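Carboxylesterase (Ferroplasma acidiphilum, PDB 3WJ2) probably hydrolyses carboxylic esters, as a carboxylesterase of the alpha/beta-hydrolase fold from an acid-loving archaeon. Local coordinates at residues M69-D72 / N73-K76; V204-G207 / K208-R211; T247-D251 / P252-P256. All blocks are in the same frame, centred on the assembly; numbering follows the deposited sequence.

Contact 1 (M69-D72 / N73-K76); sequences MYDD and NNAK
An Asx turn closes the end of strand 63-71, with the carboxylate of Asp71 folded forward over the backbone of Asn73 and Ala75. A single oxygen does most of the work. Asn73 N donates to Asp71 OD1 at 3.1 Å, coming from above the carboxylate plane, 52° out of it. Ala75 N reaches the same atom, Asp71 OD1, at 3.1 Å on its syn lone pair, in a nearly straight bond (170°); its contact with Asp71 OD2, 3.3 Å away, is weak. The carboxylate can meet these amides because CG lies anti to the backbone N (chi1 -178°), on the side where the chain carries on into the loop. Between the two donors the backbone of Asn74 takes a left-handed helical conformation, which brings the chain round. A water clamps the turn further, donating to Asp71 O (3.0 Å) and accepting from Asn74 N (2.9 Å). The methyl of Ala75 lies beside Asp71 OD1, with CB 3.7 Å from it. Lys109 forms a salt bridge with Asp71 OD2 and would offset the nearby like charge of Glu52, while Asn73 ND2 donates to Gly107 O. The turn thus leads from strand 63-71 toward strand 78-82, with strand 52-60 flanking it through Glu52 and strand 109-113 through Lys109.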
loop_
_atom_site.group_PDB
_atom_site.type_symbol
_atom_site.label_atom_id
_atom_site.label_comp_id
_atom_site.label_asym_id
_atom_site.label_seq_id
_atom_site.Cartn_x
_atom_site.Cartn_y
_atom_site.Cartn_z
ATOM N N MET B 69 19.500 -6.331 35.816
ATOM C CA MET B 69 20.345 -5.329 35.245
ATOM C C MET B 69 21.548 -5.967 34.520
ATOM O O MET B 69 22.160 -6.924 35.031
ATOM C CB MET B 69 20.875 -4.436 36.360
ATOM C CG MET B 69 21.617 -3.281 35.919
ATOM S SD MET B 69 23.282 -3.501 35.302
ATOM C CE MET B 69 24.308 -4.416 36.554
ATOM N N TYR B 70 21.734 -5.605 33.256
ATOM C CA TYR B 70 22.822 -6.155 32.394
ATOM C C TYR B 70 23.713 -5.018 32.068
ATOM O O TYR B 70 23.226 -3.940 31.584
ATOM C CB TYR B 70 22.253 -6.673 31.068
ATOM C CG TYR B 70 21.206 -7.726 31.198
ATOM C CD1 TYR B 70 21.534 -9.087 31.120
ATOM C CD2 TYR B 70 19.821 -7.386 31.425
ATOM C CE1 TYR B 70 20.563 -10.034 31.201
ATOM C CE2 TYR B 70 18.874 -8.301 31.533
ATOM C CZ TYR B 70 19.199 -9.680 31.405
ATOM O OH TYR B 70 18.237 -10.647 31.456
ATOM N N ASP B 71 25.043 -5.146 32.258
ATOM C CA ASP B 71 25.883 -3.991 32.016
ATOM C C ASP B 71 27.224 -4.545 31.547
ATOM O O ASP B 71 27.887 -5.264 32.320
ATOM C CB ASP B 71 26.102 -3.225 33.328
ATOM C CG ASP B 71 26.925 -1.975 33.169
ATOM O OD1 ASP B 71 27.264 -1.595 32.022
ATOM O OD2 ASP B 71 27.218 -1.346 34.246
ATOM N N ASP B 72 27.512 -4.349 30.272
ATOM C CA ASP B 72 28.791 -4.863 29.728
ATOM C C ASP B 72 29.884 -3.825 29.726
ATOM O O ASP B 72 30.934 -4.028 29.074
ATOM C CB ASP B 72 28.554 -5.296 28.278
ATOM C CG ASP B 72 29.565 -6.375 27.790
ATOM O OD1 ASP B 72 29.952 -7.272 28.554
ATOM O OD2 ASP B 72 29.928 -6.316 26.580
ATOM N N ASN B 73 29.673 -2.661 30.300
ATOM C CA ASN B 73 30.535 -1.503 29.965
ATOM C C ASN B 73 30.690 -0.504 31.126
ATOM O O ASN B 73 30.984 0.659 30.892
ATOM C CB ASN B 73 29.939 -0.850 28.666
ATOM C CG ASN B 73 30.867 0.136 27.973
ATOM O OD1 ASN B 73 32.121 0.093 28.132
ATOM N ND2 ASN B 73 30.258 1.056 27.174
ATOM N N ASN B 74 30.470 -0.954 32.355
ATOM C CA ASN B 74 30.322 -0.105 33.554
ATOM C C ASN B 74 29.615 1.241 33.252
ATOM O O ASN B 74 30.090 2.321 33.541
ATOM C CB ASN B 74 31.708 0.110 34.245
ATOM C CG ASN B 74 31.588 0.653 35.696
ATOM O OD1 ASN B 74 30.630 0.367 36.419
ATOM N ND2 ASN B 74 32.574 1.454 36.106
ATOM N N ALA B 75 28.450 1.184 32.579
ATOM C CA ALA B 75 27.885 2.389 32.013
ATOM C C ALA B 75 27.265 3.342 32.989
ATOM O O ALA B 75 26.725 2.890 33.980
ATOM C CB ALA B 75 26.731 1.923 31.018
ATOM N N LYS B 76 27.290 4.623 32.659
ATOM C CA LYS B 76 26.732 5.693 33.468
ATOM C C LYS B 76 25.190 5.745 33.353
ATOM O O LYS B 76 24.459 6.165 34.276
ATOM C CB LYS B 76 27.269 7.022 32.940
ATOM C CG LYS B 76 26.815 8.253 33.704
ATOM C CD LYS B 76 27.383 9.615 33.171
ATOM C CE LYS B 76 27.523 10.647 34.352
ATOM N NZ LYS B 76 27.439 12.106 34.008
HETATM O O HOH W 1 29.990 -3.545 33.556
#

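Contact 2 (V204-G207 / K208-R211); sequences VLTG and KMIR
Ile210 lays CG1 and CD1 over the branched end of Leu205, the two side chains meeting at about a right angle. The closest approach is between Leu205 CD1 and Ile210 CG1, 3.7 Å, and Leu205 CG lies 4.0 Å from Ile210 CD1, so several carbons share the overlap. With CG anti to the backbone N (chi1 171°), Leu205 leans forward along the chain, and its branched end comes nearer to Ile210. Next to it stands the N-cap of helix 207-217. Thr206 OG1 accepts from Met209 N at 3.1 Å, a capping bond to an amide of the first helical turn. The hydroxyl gets there by taking the crowded position between the backbone N and the carbonyl carbon (chi1 60°). Met209 folds its chain past the same oxygen, with CG 3.4 Å from Thr206 OG1. Regular helical bonding then takes over: Ile210 N donates to Thr206 O at 3.0 Å and Arg211 N to Gly207 O, also at 3.0 Å. The extended side chain of Arg211 doubles back along the helix, so that Gly207 O lies over one face of its guanidinium, with NH1 3.7 Å from that oxygen. The end of Lys208 leads away from the cap, to a salt bridge with Asp23. The helix start is wedged among several elements: Ile210 and Arg211 pack on Phe196 of helix 194-198, Val204 rests on helix 12-20, and Leu205 touches His281 in the loop beyond strand 271-280.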
loop_
_atom_site.group_PDB
_atom_site.type_symbol
_atom_site.label_atom_id
_atom_site.label_comp_id
_atom_site.label_asym_id
_atom_site.label_seq_id
_atom_site.Cartn_x
_atom_site.Cartn_y
_atom_site.Cartn_z
ATOM N N VAL B 204 1.715 -16.204 12.784
ATOM C CA VAL B 204 2.561 -15.850 13.959
ATOM C C VAL B 204 1.837 -14.917 14.908
ATOM O O VAL B 204 1.582 -15.263 16.002
ATOM C CB VAL B 204 4.039 -15.399 13.719
ATOM C CG1 VAL B 204 4.789 -15.342 15.059
ATOM C CG2 VAL B 204 4.783 -16.341 12.771
ATOM N N LEU B 205 1.468 -13.722 14.504
ATOM C CA LEU B 205 0.536 -12.990 15.377
ATOM C C LEU B 205 -0.738 -12.874 14.621
ATOM O O LEU B 205 -0.783 -12.174 13.617
ATOM C CB LEU B 205 1.113 -11.633 15.735
ATOM C CG LEU B 205 0.197 -10.654 16.447
ATOM C CD1 LEU B 205 -0.238 -11.253 17.833
ATOM C CD2 LEU B 205 0.918 -9.289 16.547
ATOM N N THR B 206 -1.796 -13.580 15.004
ATOM C CA THR B 206 -2.998 -13.565 14.272
ATOM C C THR B 206 -3.995 -12.539 14.808
ATOM O O THR B 206 -3.860 -12.107 15.953
ATOM C CB THR B 206 -3.729 -14.929 14.315
ATOM O OG1 THR B 206 -4.033 -15.266 15.677
ATOM C CG2 THR B 206 -2.840 -16.044 13.847
ATOM N N GLY B 207 -5.025 -12.254 14.015
ATOM C CA GLY B 207 -6.163 -11.411 14.451
ATOM C C GLY B 207 -6.882 -11.917 15.691
ATOM O O GLY B 207 -7.158 -11.166 16.664
ATOM N N LYS B 208 -7.136 -13.212 15.706
ATOM C CA LYS B 208 -7.795 -13.876 16.832
ATOM C C LYS B 208 -6.947 -13.772 18.079
ATOM O O LYS B 208 -7.487 -13.492 19.133
ATOM C CB LYS B 208 -8.073 -15.331 16.556
ATOM C CG LYS B 208 -9.249 -15.470 15.579
ATOM C CD LYS B 208 -9.342 -16.932 15.170
ATOM C CE LYS B 208 -10.103 -17.666 16.255
ATOM N NZ LYS B 208 -10.458 -19.020 15.781
ATOM N N MET B 209 -5.638 -13.951 17.930
ATOM C CA MET B 209 -4.795 -13.800 19.160
ATOM C C MET B 209 -4.717 -12.353 19.642
ATOM O O MET B 209 -4.659 -12.107 20.877
ATOM C CB MET B 209 -3.389 -14.362 18.916
ATOM C CG MET B 209 -3.475 -15.874 18.976
ATOM S SD MET B 209 -4.235 -16.523 20.577
ATOM C CE MET B 209 -3.015 -15.873 21.760
ATOM N N ILE B 210 -4.643 -11.378 18.703
ATOM C CA ILE B 210 -4.611 -9.981 19.121
ATOM C C ILE B 210 -5.856 -9.723 19.974
ATOM O O ILE B 210 -5.771 -9.057 21.011
ATOM C CB ILE B 210 -4.549 -9.037 17.905
ATOM C CG1 ILE B 210 -3.178 -9.131 17.283
ATOM C CG2 ILE B 210 -4.804 -7.557 18.332
ATOM C CD1 ILE B 210 -3.062 -8.428 15.807
ATOM N N ARG B 211 -6.994 -10.229 19.517
ATOM C CA ARG B 211 -8.241 -10.052 20.329
ATOM C C ARG B 211 -8.197 -10.724 21.676
ATOM O O ARG B 211 -8.648 -10.141 22.686
ATOM C CB ARG B 211 -9.524 -10.421 19.537
ATOM C CG ARG B 211 -9.632 -9.371 18.354
ATOM C CD ARG B 211 -11.010 -9.396 17.584
ATOM N NE ARG B 211 -10.944 -8.907 16.187
ATOM C CZ ARG B 211 -10.765 -9.710 15.127
ATOM N NH1 ARG B 211 -10.626 -11.025 15.309
ATOM N NH2 ARG B 211 -10.729 -9.229 13.876
#

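Contact 3 (T247-D251 / P252-P256); sequences TNEYD and PLRDP
Arg254 lies tightly against the chain that leaves strand 243-248, its CD 3.3 Å from Asn248 O and its NH1 bonded to Glu249 O at 2.8 Å. That bond uses a lone pair in the carbonyl plane, although the oxygen is tilted 31° from the guanidinium plane. A bend at chi3 (78°) swings the guanidinium toward this carbonyl, while NE and NH2 grip Asp255 OD1 side-on, at 3.0 and 2.9 Å. Equally close is the Asx turn, in which Leu253 N donates to Asp251 OD1 (2.9 Å) from above the carboxylate. Arg254 N donates to Asp251 O at 3.1 Å, closing a type I beta turn. Looser is Thr247, whose OG1, hydrogen-bonded to Glu258, stays 4.1 Å from Arg254 CG; the Leu253 side is less buried, though its amide is held. Glu249 points away from segment 252-256 into a subunit interface, where OE2 forms salt bridges with Lys262 of the third subunit and Arg194 of the fourth. Asp251 touches His281 and follows strand 243-248, a place consistent with the acid of an alpha/beta-hydrolase catalytic triad; the turn bonds would then hold that carboxylate in a set orientation.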
loop_
_atom_site.group_PDB
_atom_site.type_symbol
_atom_site.label_atom_id
_atom_site.label_comp_id
_atom_site.label_asym_id
_atom_site.label_seq_id
_atom_site.Cartn_x
_atom_site.Cartn_y
_atom_site.Cartn_z
ATOM N N THR B 247 9.055 -0.726 13.041
ATOM C CA THR B 247 7.893 -1.529 12.630
ATOM C C THR B 247 8.392 -2.600 11.660
ATOM O O THR B 247 9.545 -2.607 11.204
ATOM C CB THR B 247 6.869 -0.600 11.816
ATOM O OG1 THR B 247 7.426 -0.323 10.531
ATOM C CG2 THR B 247 6.715 0.721 12.579
ATOM N N ASN B 248 7.491 -3.564 11.466
ATOM C CA ASN B 248 7.852 -4.712 10.568
ATOM C C ASN B 248 6.903 -4.671 9.364
ATOM O O ASN B 248 5.707 -4.464 9.538
ATOM C CB ASN B 248 7.525 -6.006 11.313
ATOM C CG ASN B 248 8.299 -6.096 12.644
ATOM O OD1 ASN B 248 9.515 -6.102 12.643
ATOM N ND2 ASN B 248 7.580 -6.183 13.729
ATOM N N GLU B 249 7.481 -4.898 8.191
ATOM C CA GLU B 249 6.593 -4.929 6.969
ATOM C C GLU B 249 5.381 -5.829 7.048
ATOM O O GLU B 249 4.265 -5.392 6.737
ATOM C CB GLU B 249 7.481 -5.316 5.777
ATOM C CG GLU B 249 6.671 -5.186 4.490
ATOM C CD GLU B 249 7.509 -5.413 3.265
ATOM O OE1 GLU B 249 8.666 -5.824 3.312
ATOM O OE2 GLU B 249 6.966 -5.090 2.157
ATOM N N TYR B 250 5.577 -7.058 7.539
ATOM C CA TYR B 250 4.461 -8.026 7.449
ATOM C C TYR B 250 3.898 -8.333 8.812
ATOM O O TYR B 250 4.173 -9.361 9.397
ATOM C CB TYR B 250 5.089 -9.289 6.820
ATOM C CG TYR B 250 5.461 -9.095 5.333
ATOM C CD1 TYR B 250 4.478 -8.823 4.407
ATOM C CD2 TYR B 250 6.755 -9.198 4.930
ATOM C CE1 TYR B 250 4.857 -8.626 3.030
ATOM C CE2 TYR B 250 7.141 -9.107 3.603
ATOM C CZ TYR B 250 6.157 -8.804 2.674
ATOM O OH TYR B 250 6.503 -8.723 1.336
ATOM N N ASP B 251 3.251 -7.359 9.376
ATOM C CA ASP B 251 2.858 -7.479 10.828
ATOM C C ASP B 251 1.529 -6.746 10.926
ATOM O O ASP B 251 1.385 -5.585 10.477
ATOM C CB ASP B 251 3.951 -6.758 11.668
ATOM C CG ASP B 251 3.601 -6.620 13.145
ATOM O OD1 ASP B 251 2.544 -6.893 13.644
ATOM O OD2 ASP B 251 4.600 -6.225 13.820
ATOM N N PRO B 252 0.497 -7.386 11.479
ATOM C CA PRO B 252 -0.814 -6.681 11.618
ATOM C C PRO B 252 -0.750 -5.345 12.383
ATOM O O PRO B 252 -1.560 -4.439 12.166
ATOM C CB PRO B 252 -1.741 -7.681 12.273
ATOM C CG PRO B 252 -0.788 -8.762 12.864
ATOM C CD PRO B 252 0.495 -8.721 12.135
ATOM N N LEU B 253 0.218 -5.208 13.321
ATOM C CA LEU B 253 0.338 -4.009 14.142
ATOM C C LEU B 253 1.023 -2.827 13.463
ATOM O O LEU B 253 1.185 -1.770 14.049
ATOM C CB LEU B 253 1.189 -4.319 15.411
ATOM C CG LEU B 253 0.488 -5.309 16.277
ATOM C CD1 LEU B 253 1.225 -5.351 17.696
ATOM C CD2 LEU B 253 -0.973 -5.208 16.452
ATOM N N ARG B 254 1.532 -2.984 12.223
ATOM C CA ARG B 254 2.403 -2.034 11.588
ATOM C C ARG B 254 1.728 -0.665 11.322
ATOM O O ARG B 254 2.333 0.368 11.576
ATOM C CB ARG B 254 2.840 -2.632 10.224
ATOM C CG ARG B 254 3.749 -1.718 9.361
ATOM C CD ARG B 254 3.806 -2.266 7.915
ATOM N NE ARG B 254 2.567 -1.863 7.270
ATOM C CZ ARG B 254 2.276 -2.272 6.024
ATOM N NH1 ARG B 254 3.008 -3.220 5.419
ATOM N NH2 ARG B 254 1.157 -1.834 5.448
ATOM N N ASP B 255 0.555 -0.684 10.699
ATOM C CA ASP B 255 0.042 0.670 10.235
ATOM C C ASP B 255 -0.183 1.686 11.412
ATOM O O ASP B 255 0.287 2.834 11.310
ATOM C CB ASP B 255 -1.214 0.554 9.400
ATOM C CG ASP B 255 -0.918 0.000 7.944
ATOM O OD1 ASP B 255 0.246 -0.042 7.537
ATOM O OD2 ASP B 255 -1.904 -0.350 7.268
ATOM N N PRO B 256 -0.805 1.244 12.528
ATOM C CA PRO B 256 -0.904 2.218 13.637
ATOM C C PRO B 256 0.438 2.717 14.163
ATOM O O PRO B 256 0.550 3.879 14.606
ATOM C CB PRO B 256 -1.712 1.436 14.729
ATOM C CG PRO B 256 -2.518 0.363 13.935
ATOM C CD PRO B 256 -1.470 -0.031 12.857
#

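Contact 1 stands apart on the surface, its centre about 32 Å from that of contact 3 and on the opposite side of the chain's centre, although both lie at ends of strands in the same sheet. Contacts 2 and 3 are neighbours: Ile210 CD1 meets Pro252 CG at 3.7 Å, and Leu205 CD2 meets Leu253 CG at 4.0 Å, so apolar packing joins the two helix starts. Contact 2 is also near the surface, whereas contact 3 is buried. In each, a side-chain oxygen accepts from backbone N-H: two for the aspartate of contact 1, one for the threonine of contact 2 and one for the aspartate of contact 3. Contact 3 alone adds an intrachain arginine-aspartate bridge between its own residues.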